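Effector EagT6 (Pseudomonas aeruginosa, PDB 1TU1) plays an essential role in delivering the toxin Tse6 to target cells, specifically in loading Tse6 onto VgrG1a. Local coordinates at the interface of chains A and B. Coordinates in Å, arbitrary orientation; residue numbers count along the deposited sequence, not the author numbering. Chains: chain A/B, hypothetical protein PA0094.

Contacts 1 and 2 are neighbouring parts of one two-fold symmetric dimer interface, the centres of their C-alpha atoms about 11 Å apart. A:Phe40, on strand 38-45, and A:Ala135, on helix 125-137, belong to both. On chain B, strand 11-16 supplies contact 1, and the loop residues that follow shortly after it supply contact 2. The same N-terminal stretch is thus tied by backbone pairing at one end and by a buried indole at the other. Exchanging the chains gives the twin of each contact, so both subunits lend this stretch to their partner in the homodimer.

Contact 1: the interface of chains A and B. Residues chain A 40, 135, 138-140; chain B 12-14.
B:Asp12 and A:Val140 form an antiparallel beta bridge through two backbone hydrogen bonds: A:Val140 N donates to B:Asp12 O at 2.8 Å, and B:Asp12 N returns a bond to A:Val140 O at 3.0 Å. A water extends this pairing, lying 2.8 Å from both the carboxylate oxygen B:Asp12 OD2 and A:Val140 O.

Two residues further along the partner strand, a side chain takes over the role of the backbone. The hydroxyl A:Thr138 OG1 accepts from B:Glu14 N at 2.9 Å, in a fairly straight bond of 164° at the hydrogen. The same hydroxyl gives its own hydrogen to A:Ala135 O, 2.6 Å away, and is therefore gripped as acceptor and donor together. With chi1 at 66°, OG1 stands between the backbone N and the carbonyl carbon of A:Thr138, which lets it link the helix end to the partner strand. The B:Glu14 side chain crosses that of A:Thr138 at about a right angle, bringing the methyl A:Thr138 CG2 to 3.6 Å from the carboxylate oxygen B:Glu14 OE1.

Between these polar ties, B:Leu13 turns towards chain A. Its CB packs on A:Leu139 CA, while the branch CD1 meets A:Phe40 CE2 tip to tip at 3.9 Å. A:Phe40 reaches this point with CG anti to its backbone N (chi1 176°).

In the fold, chain B's strand 11-16 runs past the end of helix 125-137 and pairs with the short strand 140-141 that follows it, while A:Phe40 projects from strand 38-45.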
loop_
_atom_site.group_PDB
_atom_site.type_symbol
_atom_site.label_atom_id
_atom_site.label_comp_id
_atom_site.label_asym_id
_atom_site.label_seq_id
_atom_site.Cartn_x
_atom_site.Cartn_y
_atom_site.Cartn_z
ATOM N N PHE A 40 -2.889 -6.927 9.757
ATOM C CA PHE A 40 -2.559 -5.618 10.331
ATOM C C PHE A 40 -2.272 -4.734 9.126
ATOM O O PHE A 40 -1.315 -4.988 8.381
ATOM C CB PHE A 40 -1.347 -5.721 11.222
ATOM C CG PHE A 40 -0.877 -4.408 11.787
ATOM C CD1 PHE A 40 -1.662 -3.713 12.690
ATOM C CD2 PHE A 40 0.339 -3.844 11.364
ATOM C CE1 PHE A 40 -1.222 -2.492 13.236
ATOM C CE2 PHE A 40 0.791 -2.611 11.889
ATOM C CZ PHE A 40 -0.001 -1.930 12.816
ATOM N N ALA A 135 4.065 -4.128 18.372
ATOM C CA ALA A 135 4.328 -3.448 17.110
ATOM C C ALA A 135 3.914 -1.976 17.218
ATOM O O ALA A 135 4.696 -1.073 16.885
ATOM C CB ALA A 135 3.547 -4.107 15.987
ATOM N N THR A 138 6.013 0.390 19.210
ATOM C CA THR A 138 7.208 0.873 18.531
ATOM C C THR A 138 6.927 1.866 17.407
ATOM O O THR A 138 7.863 2.374 16.836
ATOM C CB THR A 138 8.006 -0.298 17.908
ATOM O OG1 THR A 138 7.241 -0.904 16.841
ATOM C CG2 THR A 138 8.255 -1.397 18.933
ATOM N N LEU A 139 5.667 2.107 17.052
ATOM C CA LEU A 139 5.373 3.039 15.948
ATOM C C LEU A 139 5.789 4.475 16.301
ATOM O O LEU A 139 5.235 5.069 17.225
ATOM C CB LEU A 139 3.903 3.010 15.584
ATOM C CG LEU A 139 3.494 3.686 14.269
ATOM C CD1 LEU A 139 2.253 3.024 13.772
ATOM C CD2 LEU A 139 3.229 5.185 14.463
ATOM N N VAL A 140 6.742 5.023 15.548
ATOM C CA VAL A 140 7.120 6.425 15.675
ATOM C C VAL A 140 6.689 7.220 14.447
ATOM O O VAL A 140 7.236 7.030 13.356
ATOM C CB VAL A 140 8.628 6.572 15.927
ATOM C CG1 VAL A 140 9.016 8.034 16.148
ATOM C CG2 VAL A 140 9.042 5.699 17.106
ATOM N N ASP B 12 7.849 4.930 11.262
ATOM C CA ASP B 12 8.629 3.684 11.357
ATOM C C ASP B 12 8.020 2.855 12.458
ATOM O O ASP B 12 7.450 3.399 13.391
ATOM C CB ASP B 12 10.088 3.974 11.712
ATOM C CG ASP B 12 10.765 4.813 10.682
ATOM O OD1 ASP B 12 10.996 4.306 9.567
ATOM O OD2 ASP B 12 11.077 5.998 10.877
ATOM N N LEU B 13 8.088 1.527 12.329
ATOM C CA LEU B 13 7.723 0.631 13.417
ATOM C C LEU B 13 8.460 -0.700 13.252
ATOM O O LEU B 13 8.966 -1.014 12.170
ATOM C CB LEU B 13 6.213 0.411 13.503
ATOM C CG LEU B 13 5.552 -0.563 12.525
ATOM C CD1 LEU B 13 4.151 -0.888 12.938
ATOM C CD2 LEU B 13 5.596 -0.009 11.111
ATOM N N GLU B 14 8.555 -1.454 14.335
ATOM C CA GLU B 14 9.173 -2.790 14.274
ATOM C C GLU B 14 8.144 -3.823 13.882
ATOM O O GLU B 14 7.118 -3.958 14.534
ATOM C CB GLU B 14 9.809 -3.130 15.608
ATOM C CG GLU B 14 11.035 -2.286 15.861
ATOM C CD GLU B 14 11.706 -2.561 17.203
ATOM O OE1 GLU B 14 11.193 -3.356 18.030
ATOM O OE2 GLU B 14 12.752 -1.944 17.420
HETATM O O HOH W 1 9.841 7.764 12.616
#

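Contact 2: the interface of chains A and B. Residues chain A 27-30, 40, 131-132, 135; chain B 18-19.
B:Trp19 inserts its indole between strand 25-29 and helix 125-137 of chain A, burying 135 Å² of its surface against residues from both elements and from strand 38-45. Packing is tightest over one indole face, where A:Leu29 lies alongside, pointing the same way. A:Leu29 CG stands over the ring system, nearer the shared CE2 corner than the centre of the six-membered ring and 3.5 Å from B:Trp19 CE2, in CH-pi contact with both the five- and six-membered rings. The branch A:Leu29 CD1 lies almost over the centre of the six-membered ring, while A:Leu29 CD2 stands above the plane just outside the rim, 3.6 Å from B:Trp19 CZ2.

The rim of the six-membered ring is lined by other groups. A:Phe27 crosses the indole at about a right angle and touches B:Trp19 CE3 through its CB at 3.7 Å, its ring pointing away past the indole edge. A:Phe40 comes obliquely, its ring-edge atom CD2 lying 3.7 Å from B:Trp19 CZ3. From the helix, the methyl A:Ala135 CB meets B:Trp19 CH2 at 3.8 Å, and A:Ala131 CB sits at the indole edge in its plane. In B:Trp19, CG is anti to the carbonyl carbon and beside the backbone N (chi1 -68°), which turns the indole away from the carbonyl and into the partner's pocket.

Contact is sparser at the CD1 edge of the five-membered ring, where A:Pro30 CD lies 3.9 Å from B:Trp19 CD1. A:Pro30 CG lies 3.7 Å from the carbonyl oxygen B:Ala18 O, and the backbone carbonyl of A:Lys28 flanks the B:Trp19 backbone.

No polar pair joins the two sides here. The site fastens the partner's loop by hydrophobic burial of its tryptophan and thereby contributes to holding together the EagT6 homodimer, the form that engages Tse6.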
loop_
_atom_site.group_PDB
_atom_site.type_symbol
_atom_site.label_atom_id
_atom_site.label_comp_id
_atom_site.label_asym_id
_atom_site.label_seq_id
_atom_site.Cartn_x
_atom_site.Cartn_y
_atom_site.Cartn_z
ATOM N N PHE A 27 0.121 -6.500 6.416
ATOM C CA PHE A 27 0.878 -7.543 7.118
ATOM C C PHE A 27 -0.070 -8.643 7.600
ATOM O O PHE A 27 -1.144 -8.369 8.123
ATOM C CB PHE A 27 1.669 -6.961 8.282
ATOM C CG PHE A 27 2.627 -5.912 7.868
ATOM C CD1 PHE A 27 3.873 -6.249 7.386
ATOM C CD2 PHE A 27 2.259 -4.557 7.904
ATOM C CE1 PHE A 27 4.761 -5.284 6.981
ATOM C CE2 PHE A 27 3.146 -3.596 7.502
ATOM C CZ PHE A 27 4.388 -3.942 7.044
ATOM N N LYS A 28 0.288 -9.900 7.341
ATOM C CA LYS A 28 -0.498 -11.022 7.815
ATOM C C LYS A 28 0.240 -11.655 8.986
ATOM O O LYS A 28 1.397 -12.012 8.861
ATOM C CB LYS A 28 -0.714 -12.066 6.715
ATOM C CG LYS A 28 -1.375 -11.506 5.454
ATOM C CD LYS A 28 -2.689 -10.840 5.773
ATOM C CE LYS A 28 -3.447 -10.447 4.521
ATOM N NZ LYS A 28 -3.835 -11.639 3.735
ATOM N N LEU A 29 -0.455 -11.764 10.107
ATOM C CA LEU A 29 0.069 -12.361 11.337
ATOM C C LEU A 29 -0.244 -13.859 11.274
ATOM O O LEU A 29 -1.399 -14.218 11.266
ATOM C CB LEU A 29 -0.602 -11.764 12.569
ATOM C CG LEU A 29 -0.177 -10.348 12.976
ATOM C CD1 LEU A 29 -0.765 -9.300 11.997
ATOM C CD2 LEU A 29 -0.613 -10.061 14.415
ATOM N N PRO A 30 0.773 -14.713 11.259
ATOM C CA PRO A 30 0.584 -16.151 10.987
ATOM C C PRO A 30 -0.404 -16.843 11.911
ATOM O O PRO A 30 -0.460 -16.537 13.106
ATOM C CB PRO A 30 1.987 -16.750 11.182
ATOM C CG PRO A 30 2.814 -15.693 11.869
ATOM C CD PRO A 30 2.182 -14.374 11.522
ATOM N N PHE A 40 -2.889 -6.927 9.757
ATOM C CA PHE A 40 -2.559 -5.618 10.331
ATOM C C PHE A 40 -2.272 -4.734 9.126
ATOM O O PHE A 40 -1.315 -4.988 8.381
ATOM C CB PHE A 40 -1.347 -5.721 11.222
ATOM C CG PHE A 40 -0.877 -4.408 11.787
ATOM C CD1 PHE A 40 -1.662 -3.713 12.690
ATOM C CD2 PHE A 40 0.339 -3.844 11.364
ATOM C CE1 PHE A 40 -1.222 -2.492 13.236
ATOM C CE2 PHE A 40 0.791 -2.611 11.889
ATOM C CZ PHE A 40 -0.001 -1.930 12.816
ATOM N N ALA A 131 1.450 -9.412 19.987
ATOM C CA ALA A 131 2.291 -9.002 18.869
ATOM C C ALA A 131 1.800 -7.662 18.293
ATOM O O ALA A 131 2.599 -6.811 17.992
ATOM C CB ALA A 131 2.296 -10.063 17.781
ATOM N N TRP A 132 0.491 -7.513 18.144
ATOM C CA TRP A 132 -0.096 -6.248 17.710
ATOM C C TRP A 132 0.345 -5.080 18.627
ATOM O O TRP A 132 0.881 -4.068 18.158
ATOM C CB TRP A 132 -1.599 -6.361 17.703
ATOM C CG TRP A 132 -2.271 -5.065 17.484
ATOM C CD1 TRP A 132 -2.339 -4.362 16.316
ATOM C CD2 TRP A 132 -2.953 -4.286 18.468
ATOM N NE1 TRP A 132 -3.048 -3.202 16.512
ATOM C CE2 TRP A 132 -3.441 -3.129 17.824
ATOM C CE3 TRP A 132 -3.213 -4.453 19.841
ATOM C CZ2 TRP A 132 -4.163 -2.135 18.501
ATOM C CZ3 TRP A 132 -3.941 -3.460 20.517
ATOM C CH2 TRP A 132 -4.397 -2.316 19.846
ATOM N N ALA A 135 4.065 -4.128 18.372
ATOM C CA ALA A 135 4.328 -3.448 17.110
ATOM C C ALA A 135 3.914 -1.976 17.218
ATOM O O ALA A 135 4.696 -1.073 16.885
ATOM C CB ALA A 135 3.547 -4.107 15.987
ATOM N N ALA B 18 8.274 -12.769 11.042
ATOM C CA ALA B 18 7.279 -13.793 10.739
ATOM C C ALA B 18 6.030 -13.273 10.032
ATOM O O ALA B 18 5.234 -14.067 9.529
ATOM C CB ALA B 18 6.862 -14.499 12.005
ATOM N N TRP B 19 5.811 -11.952 10.056
ATOM C CA TRP B 19 4.643 -11.370 9.403
ATOM C C TRP B 19 4.897 -11.311 7.908
ATOM O O TRP B 19 5.987 -10.967 7.482
ATOM C CB TRP B 19 4.356 -9.958 9.927
ATOM C CG TRP B 19 3.891 -9.894 11.354
ATOM C CD1 TRP B 19 3.880 -10.912 12.284
ATOM C CD2 TRP B 19 3.367 -8.739 12.021
ATOM N NE1 TRP B 19 3.377 -10.447 13.475
ATOM C CE2 TRP B 19 3.054 -9.118 13.343
ATOM C CE3 TRP B 19 3.116 -7.415 11.628
ATOM C CZ2 TRP B 19 2.500 -8.223 14.279
ATOM C CZ3 TRP B 19 2.567 -6.519 12.571
ATOM C CH2 TRP B 19 2.267 -6.934 13.874
#